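TRAP-type transporter, periplasmic component (Cupriavidus necator, PDB 4P8B) binds (S)-2-acetolactate as the periplasmic solute-binding component of a TRAP-type transporter and probably delivers it to the membrane permease. Local coordinates at residues 78-86 with 94-105; 108-117 with 237-245. All coordinates share one frame; numbering follows the deposited sequence.

Interaction 1 of 2, residues 78-86 with 94-105; sequences DQTREFSAI and AVGSTINWSPQV. With X2X ((2S)-2-hydroxy-2-methyl-3-oxobutanoic acid), chain D.
Glu82, Phe83 and Ile86 of helix 82-86 meet strand 94-97 and the short, weakly bonded helix and loop that follow, the axes of helix 82-86 and the strand running close to antiparallel at 151° and 10.6 Å apart. Phe83 CB sits over the face of the indole five-membered ring of Trp101, while Val105 CG2 lies over a face of the Phe83 ring, 3.8 Å from its centroid. Ile86 CD1 touches both Ala94 CB and Trp101 CZ2. The bond from Trp101 NE1 to Glu82 OE1 (2.8 Å) helps set the turn of the indole, meeting the carboxylate on its anti side but tilted from its plane; CG anti to the backbone N (chi1 -170°) and an extended chain carry that carboxylate to the indole edge. Its OE2 binds Ser36 OG. Gln104, bent at chi2, sends NE2 almost straight to Thr80 O (3.0 Å). Nearer the ligand, Gln79 NE2 bonds both Asn100 OD1 and X2X OAD, each at 2.9 Å, with the two amide planes 81° apart. Asn100 ND2 donates to X2X OAC (3.0 Å) and to a water shared with Glu82 OE1. Paired amides reading carboxylate and ketone oxygens form one wall of this TRAP protein's acetolactate pocket.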
# COMPACT_ATOMS: atom_id res chain seq x y z
N ASP A 78 4.26 2.71 -14.82
CA ASP A 78 3.62 3.93 -14.34
C ASP A 78 2.44 3.55 -13.44
O ASP A 78 1.26 3.58 -13.83
CB ASP A 78 3.18 4.75 -15.53
CG ASP A 78 2.78 6.17 -15.19
OD1 ASP A 78 2.71 6.50 -13.99
OD2 ASP A 78 2.54 6.94 -16.15
N GLN A 79 2.75 3.18 -12.20
CA GLN A 79 1.77 2.58 -11.32
C GLN A 79 0.63 3.52 -10.96
O GLN A 79 -0.46 3.06 -10.58
CB GLN A 79 2.48 2.08 -10.05
CG GLN A 79 3.11 3.19 -9.19
CD GLN A 79 4.21 2.68 -8.32
OE1 GLN A 79 5.22 2.25 -8.82
NE2 GLN A 79 4.01 2.75 -7.02
N THR A 80 0.84 4.81 -11.13
CA THR A 80 -0.20 5.77 -10.77
C THR A 80 -1.20 5.97 -11.89
O THR A 80 -2.09 6.81 -11.76
CB THR A 80 0.35 7.13 -10.27
OG1 THR A 80 1.25 7.69 -11.23
CG2 THR A 80 1.08 6.97 -8.94
N ARG A 81 -1.12 5.17 -12.96
CA ARG A 81 -2.24 5.08 -13.88
C ARG A 81 -2.67 3.64 -14.12
O ARG A 81 -3.36 3.33 -15.09
CB ARG A 81 -1.94 5.78 -15.20
CG ARG A 81 -0.77 5.18 -15.97
CD ARG A 81 -0.54 5.98 -17.24
NE ARG A 81 0.65 5.53 -17.96
CZ ARG A 81 0.67 4.53 -18.84
NH1 ARG A 81 -0.44 3.88 -19.15
NH2 ARG A 81 1.81 4.21 -19.44
N GLU A 82 -2.28 2.75 -13.22
CA GLU A 82 -2.75 1.37 -13.25
C GLU A 82 -4.28 1.28 -13.16
O GLU A 82 -4.89 0.47 -13.86
CB GLU A 82 -2.12 0.59 -12.09
CG GLU A 82 -2.36 -0.91 -12.16
CD GLU A 82 -1.95 -1.66 -10.89
OE1 GLU A 82 -2.32 -1.19 -9.78
OE2 GLU A 82 -1.26 -2.68 -10.95
N PHE A 83 -4.92 2.10 -12.32
CA PHE A 83 -6.36 1.99 -12.15
C PHE A 83 -7.07 2.23 -13.48
O PHE A 83 -8.02 1.51 -13.83
CB PHE A 83 -6.89 2.98 -11.11
CG PHE A 83 -8.34 2.79 -10.78
CD1 PHE A 83 -8.71 1.79 -9.91
CD2 PHE A 83 -9.32 3.57 -11.36
CE1 PHE A 83 -10.01 1.58 -9.58
CE2 PHE A 83 -10.65 3.37 -11.04
CZ PHE A 83 -11.00 2.35 -10.16
N SER A 84 -6.64 3.25 -14.21
CA SER A 84 -7.29 3.54 -15.49
C SER A 84 -7.13 2.37 -16.47
O SER A 84 -8.05 2.04 -17.21
CB SER A 84 -6.72 4.82 -16.10
OG SER A 84 -6.76 5.88 -15.16
N ALA A 85 -5.97 1.73 -16.45
CA ALA A 85 -5.73 0.59 -17.33
C ALA A 85 -6.63 -0.59 -16.96
O ALA A 85 -7.09 -1.33 -17.83
CB ALA A 85 -4.25 0.20 -17.30
N ILE A 86 -6.87 -0.78 -15.66
CA ILE A 86 -7.83 -1.79 -15.22
C ILE A 86 -9.26 -1.44 -15.67
O ILE A 86 -9.94 -2.28 -16.23
CB ILE A 86 -7.85 -1.99 -13.68
CG1 ILE A 86 -6.49 -2.42 -13.16
CG2 ILE A 86 -8.88 -3.05 -13.31
CD1 ILE A 86 -6.31 -2.21 -11.67
N ALA A 94 -6.02 -7.27 -10.91
CA ALA A 94 -4.85 -6.75 -10.23
C ALA A 94 -4.94 -6.93 -8.74
O ALA A 94 -6.04 -7.09 -8.19
CB ALA A 94 -4.69 -5.27 -10.56
N VAL A 95 -3.79 -6.93 -8.09
CA VAL A 95 -3.70 -6.66 -6.66
C VAL A 95 -3.00 -5.32 -6.58
O VAL A 95 -1.85 -5.21 -6.99
CB VAL A 95 -2.95 -7.75 -5.88
CG1 VAL A 95 -2.97 -7.41 -4.40
CG2 VAL A 95 -3.56 -9.13 -6.13
N GLY A 96 -3.69 -4.28 -6.13
CA GLY A 96 -3.15 -2.94 -6.12
C GLY A 96 -3.07 -2.33 -4.74
O GLY A 96 -3.81 -2.69 -3.84
N SER A 97 -2.16 -1.38 -4.60
CA SER A 97 -2.11 -0.55 -3.42
C SER A 97 -3.07 0.63 -3.55
O SER A 97 -3.16 1.27 -4.60
CB SER A 97 -0.70 0.01 -3.21
OG SER A 97 -0.75 1.04 -2.21
N THR A 98 -3.74 0.94 -2.45
CA THR A 98 -4.62 2.09 -2.41
C THR A 98 -3.90 3.40 -2.78
O THR A 98 -4.53 4.32 -3.30
CB THR A 98 -5.31 2.22 -1.05
OG1 THR A 98 -4.33 2.31 -0.02
CG2 THR A 98 -6.21 1.01 -0.79
N ILE A 99 -2.59 3.48 -2.51
CA ILE A 99 -1.86 4.68 -2.84
C ILE A 99 -1.86 4.92 -4.36
O ILE A 99 -2.06 6.03 -4.84
CB ILE A 99 -0.41 4.59 -2.33
CG1 ILE A 99 -0.41 4.67 -0.80
CG2 ILE A 99 0.42 5.74 -2.92
CD1 ILE A 99 0.96 4.40 -0.19
N ASN A 100 -1.65 3.85 -5.12
CA ASN A 100 -1.45 3.99 -6.55
C ASN A 100 -2.72 4.35 -7.30
O ASN A 100 -2.65 4.95 -8.37
CB ASN A 100 -0.87 2.70 -7.11
CG ASN A 100 0.53 2.44 -6.62
OD1 ASN A 100 1.27 3.37 -6.26
ND2 ASN A 100 0.88 1.18 -6.50
N TRP A 101 -3.86 4.01 -6.71
CA TRP A 101 -5.15 4.28 -7.34
C TRP A 101 -5.81 5.56 -6.80
O TRP A 101 -6.86 6.00 -7.28
CB TRP A 101 -6.11 3.11 -7.13
CG TRP A 101 -5.67 1.80 -7.69
CD1 TRP A 101 -4.62 1.54 -8.56
CD2 TRP A 101 -6.25 0.53 -7.39
NE1 TRP A 101 -4.55 0.19 -8.81
CE2 TRP A 101 -5.55 -0.45 -8.12
CE3 TRP A 101 -7.33 0.14 -6.59
CZ2 TRP A 101 -5.87 -1.80 -8.03
CZ3 TRP A 101 -7.65 -1.19 -6.52
CH2 TRP A 101 -6.92 -2.15 -7.24
N SER A 102 -5.20 6.15 -5.78
CA SER A 102 -5.73 7.38 -5.22
C SER A 102 -5.90 8.52 -6.23
O SER A 102 -6.86 9.27 -6.11
CB SER A 102 -4.85 7.85 -4.05
OG SER A 102 -5.01 7.00 -2.94
N PRO A 103 -5.00 8.66 -7.23
CA PRO A 103 -5.23 9.76 -8.18
C PRO A 103 -6.57 9.68 -8.91
O PRO A 103 -7.14 10.72 -9.24
CB PRO A 103 -4.05 9.64 -9.16
CG PRO A 103 -3.00 8.99 -8.36
CD PRO A 103 -3.69 8.01 -7.47
N GLN A 104 -7.08 8.46 -9.11
CA GLN A 104 -8.36 8.25 -9.78
C GLN A 104 -9.54 8.07 -8.84
O GLN A 104 -10.68 8.33 -9.22
CB GLN A 104 -8.29 7.02 -10.68
CG GLN A 104 -7.34 7.17 -11.86
CD GLN A 104 -5.90 6.88 -11.48
OE1 GLN A 104 -5.63 6.13 -10.54
NE2 GLN A 104 -4.96 7.47 -12.22
N VAL A 105 -9.28 7.60 -7.62
CA VAL A 105 -10.33 7.31 -6.66
C VAL A 105 -9.99 8.04 -5.37
O VAL A 105 -9.24 7.52 -4.54
CB VAL A 105 -10.46 5.80 -6.40
CG1 VAL A 105 -11.70 5.51 -5.53
CG2 VAL A 105 -10.52 5.03 -7.73
OAD X2X D . 5.91 2.35 -4.81
CAH X2X D . 5.90 1.87 -3.63
OAE X2X D . 6.57 2.41 -2.69
CAI X2X D . 5.09 0.66 -3.31
CAB X2X D . 5.72 -0.53 -4.01
OAF X2X D . 4.92 0.51 -1.93
CAG X2X D . 3.74 0.94 -3.87
OAC X2X D . 3.41 0.48 -4.96
CAA X2X D . 2.79 1.81 -3.12
O HOH W 1 -0.93 -0.95 -7.42
O HOH W 2 -0.33 -3.48 -8.57
O HOH W 3 -3.68 4.21 -10.86
O HOH W 4 -5.26 8.02 -15.34

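Interaction 2 of 2, residues 108-117 with 237-245; sequences LNLFSLPFLM and WGYVADPLI
Phe115 N donates to Tyr239 O, the one direct hydrogen bond between 108-117 and 237-245, at 2.8 Å and nearly straight, with the donor in the carbonyl plane. The same carbonyl accepts from a water held by Met117 N. Two further waters lie within bonding distance of both Met117 O and Gly238 O, though not every such bond can form at once. Next to these polar links the aromatic ring of Phe115 lies against Tyr239, whose CB stands over its face 3.9 Å from the centroid. At the ring edge Phe115 CE1 approaches Trp237 O, and the edge of Phe115 is turned toward the face of the Trp237 indole in an offset T-shaped pair, planes 83° apart.

At the other end, Pro243 presses its CG over the centre of the Phe111 ring, 3.6 Å from the centroid and only 4° off the normal, a nearly ideal CH-pi contact. CG of Phe111 stands anti to its carbonyl carbon (chi1 -60°), which swings the ring toward Pro243. Between the two aromatic sites, Val240 CG1 packs on Ser112 O at 3.4 Å, and the bend of selenomethionine Met117 at chi3 brings its CE to Ala241 CB (3.8 Å). Leu108 CD2 and Ile245 CD1 extend the apolar packing beyond Pro243.

The backbone of Phe115 is presented by a type II turn from Leu113 to Leu116. Farther out, Trp237 NE1 bonds Arg155 O, Tyr239 OH bonds Glu215 OE1, and Ser112 OG bonds Tyr183 OH, while His309 makes an edge-to-face contact with Phe115.

The contact is therefore largely apolar, its polar links gathered at Tyr239 O, Met117 O and Gly238 O. Ala241 N is buried without a hydrogen-bonding partner in the model, Met117 CE lying 3.5 Å from it, so the contact carries an unpaid polar cost.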
# COMPACT_ATOMS: atom_id res chain seq x y z
N LEU A 108 -9.61 6.66 -1.69
CA LEU A 108 -8.51 5.82 -1.28
C LEU A 108 -7.41 6.61 -0.55
O LEU A 108 -6.58 6.01 0.12
CB LEU A 108 -7.93 5.04 -2.47
CG LEU A 108 -8.89 4.05 -3.13
CD1 LEU A 108 -8.21 3.40 -4.30
CD2 LEU A 108 -9.36 3.00 -2.14
N ASN A 109 -7.46 7.94 -0.65
CA ASN A 109 -6.57 8.77 0.16
C ASN A 109 -6.81 8.61 1.68
O ASN A 109 -5.98 9.00 2.47
CB ASN A 109 -6.69 10.24 -0.21
CG ASN A 109 -6.06 10.59 -1.53
OD1 ASN A 109 -4.85 10.51 -1.69
ND2 ASN A 109 -6.88 11.01 -2.48
N LEU A 110 -7.95 8.05 2.06
CA LEU A 110 -8.26 7.86 3.47
C LEU A 110 -7.13 7.13 4.19
O LEU A 110 -6.75 7.51 5.31
CB LEU A 110 -9.57 7.10 3.61
CG LEU A 110 -10.16 6.98 5.01
CD1 LEU A 110 -11.68 7.00 4.95
CD2 LEU A 110 -9.69 5.71 5.68
N PHE A 111 -6.56 6.11 3.55
CA PHE A 111 -5.51 5.34 4.18
C PHE A 111 -4.17 6.07 4.24
O PHE A 111 -3.23 5.64 4.95
CB PHE A 111 -5.34 3.97 3.47
CG PHE A 111 -6.58 3.13 3.51
CD1 PHE A 111 -6.98 2.52 4.70
CD2 PHE A 111 -7.37 2.96 2.38
CE1 PHE A 111 -8.12 1.75 4.74
CE2 PHE A 111 -8.53 2.20 2.44
CZ PHE A 111 -8.89 1.59 3.61
N SER A 112 -4.08 7.18 3.49
CA SER A 112 -2.89 8.01 3.45
C SER A 112 -2.98 9.21 4.38
O SER A 112 -2.06 10.01 4.41
CB SER A 112 -2.66 8.51 2.02
OG SER A 112 -2.48 7.38 1.17
N LEU A 113 -4.07 9.38 5.12
CA LEU A 113 -4.14 10.50 6.06
C LEU A 113 -3.13 10.32 7.18
O LEU A 113 -3.11 9.29 7.84
CB LEU A 113 -5.53 10.58 6.68
CG LEU A 113 -6.66 11.03 5.76
CD1 LEU A 113 -8.01 10.78 6.43
CD2 LEU A 113 -6.50 12.50 5.39
N PRO A 114 -2.27 11.33 7.39
CA PRO A 114 -1.16 11.11 8.34
C PRO A 114 -1.67 10.93 9.77
O PRO A 114 -2.43 11.74 10.28
CB PRO A 114 -0.30 12.37 8.17
CG PRO A 114 -1.23 13.40 7.56
CD PRO A 114 -2.18 12.61 6.70
N PHE A 115 -1.27 9.81 10.38
CA PHE A 115 -1.55 9.47 11.77
C PHE A 115 -3.01 9.20 12.07
O PHE A 115 -3.49 9.41 13.18
CB PHE A 115 -0.88 10.49 12.72
CG PHE A 115 0.60 10.58 12.49
CD1 PHE A 115 1.44 9.57 12.96
CD2 PHE A 115 1.15 11.57 11.71
CE1 PHE A 115 2.78 9.60 12.71
CE2 PHE A 115 2.49 11.59 11.46
CZ PHE A 115 3.30 10.60 11.94
N LEU A 116 -3.72 8.69 11.07
CA LEU A 116 -5.08 8.18 11.27
C LEU A 116 -5.13 6.89 12.09
O LEU A 116 -5.99 6.74 12.94
CB LEU A 116 -5.75 7.92 9.92
CG LEU A 116 -7.16 7.32 9.97
CD1 LEU A 116 -8.18 8.28 10.53
CD2 LEU A 116 -7.58 6.87 8.58
N MSE A 117 -4.23 5.95 11.81
CA MSE A 117 -4.34 4.59 12.33
C MSE A 117 -3.21 4.24 13.29
O MSE A 117 -2.06 4.12 12.87
CB MSE A 117 -4.30 3.60 11.17
CG MSE A 117 -5.44 3.76 10.19
SE MSE A 117 -5.35 2.58 8.68
CE MSE A 117 -3.83 3.37 7.76
N TRP A 237 7.64 5.20 12.57
CA TRP A 237 6.58 6.14 12.94
C TRP A 237 5.17 5.72 12.58
O TRP A 237 4.22 6.29 13.10
CB TRP A 237 6.89 7.49 12.34
CG TRP A 237 6.89 7.60 10.83
CD1 TRP A 237 6.83 6.58 9.90
CD2 TRP A 237 6.94 8.81 10.08
NE1 TRP A 237 6.88 7.11 8.64
CE2 TRP A 237 6.93 8.47 8.72
CE3 TRP A 237 7.03 10.16 10.45
CZ2 TRP A 237 6.96 9.43 7.72
CZ3 TRP A 237 7.05 11.11 9.46
CH2 TRP A 237 7.03 10.74 8.11
N GLY A 238 5.00 4.72 11.72
CA GLY A 238 3.67 4.23 11.39
C GLY A 238 2.75 5.29 10.84
O GLY A 238 1.53 5.22 11.10
N TYR A 239 3.23 6.27 10.07
CA TYR A 239 2.42 7.44 9.76
C TYR A 239 1.18 7.09 8.92
O TYR A 239 0.11 7.69 9.12
CB TYR A 239 3.21 8.59 9.13
CG TYR A 239 3.55 8.51 7.65
CD1 TYR A 239 4.16 7.37 7.07
CD2 TYR A 239 3.33 9.59 6.84
CE1 TYR A 239 4.49 7.35 5.72
CE2 TYR A 239 3.68 9.60 5.51
CZ TYR A 239 4.26 8.47 4.95
OH TYR A 239 4.58 8.50 3.62
N VAL A 240 1.31 6.13 8.00
CA VAL A 240 0.18 5.62 7.23
C VAL A 240 0.41 4.14 7.00
O VAL A 240 1.51 3.63 7.23
CB VAL A 240 0.09 6.29 5.84
CG1 VAL A 240 -0.04 7.79 5.95
CG2 VAL A 240 1.27 5.91 4.96
N ALA A 241 -0.60 3.45 6.51
CA ALA A 241 -0.44 2.09 6.02
C ALA A 241 -1.27 1.94 4.77
O ALA A 241 -2.43 2.36 4.76
CB ALA A 241 -0.84 1.06 7.04
N ASP A 242 -0.73 1.32 3.73
CA ASP A 242 -1.50 1.04 2.54
C ASP A 242 -1.97 -0.41 2.53
O ASP A 242 -1.14 -1.34 2.49
CB ASP A 242 -0.80 1.44 1.21
CG ASP A 242 0.57 0.82 0.98
OD1 ASP A 242 1.41 0.77 1.91
OD2 ASP A 242 0.85 0.48 -0.20
N PRO A 243 -3.29 -0.61 2.54
CA PRO A 243 -3.82 -1.93 2.23
C PRO A 243 -3.72 -2.19 0.75
O PRO A 243 -3.42 -1.29 -0.04
CB PRO A 243 -5.26 -1.85 2.72
CG PRO A 243 -5.61 -0.40 2.72
CD PRO A 243 -4.35 0.39 2.77
N LEU A 244 -3.97 -3.44 0.39
CA LEU A 244 -4.09 -3.84 -1.00
C LEU A 244 -5.51 -4.22 -1.28
O LEU A 244 -6.23 -4.63 -0.38
CB LEU A 244 -3.17 -5.03 -1.30
CG LEU A 244 -1.70 -4.89 -0.97
CD1 LEU A 244 -0.97 -6.21 -1.19
CD2 LEU A 244 -1.06 -3.75 -1.74
N ILE A 245 -5.92 -4.12 -2.55
CA ILE A 245 -7.23 -4.57 -2.98
C ILE A 245 -7.07 -5.47 -4.20
O ILE A 245 -6.34 -5.15 -5.15
CB ILE A 245 -8.17 -3.40 -3.32
CG1 ILE A 245 -8.22 -2.41 -2.14
CG2 ILE A 245 -9.57 -3.90 -3.65
CD1 ILE A 245 -9.06 -1.17 -2.41
O HOH W 5 -2.25 6.09 9.81
O HOH W 6 -0.59 6.47 12.45
O HOH W 7 0.71 3.70 13.42

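How the interactions relate
Interactions 1 and 2 share the five-stranded mixed sheet, in which strands 93-97 and 241-249 are antiparallel neighbours; their centres lie about 15 Å apart. Gly96 O and Ile245 N are 2.9 Å apart, a probable hydrogen bond between these strands. Closer to the ligand, Ser97 OG and Asp242 OD2 approach to 2.6 Å, probably also bonded, and both residues line the acetolactate pocket. Asp242 touches the ligand and also forms a salt bridge with Arg155, itself a ligand-binding residue, while interaction 1 supplies direct hydrogen bonds to the ligand from Gln79 and Asn100. Packing of Thr98 OG1 on Pro243 CD (3.4 Å) joins the two further.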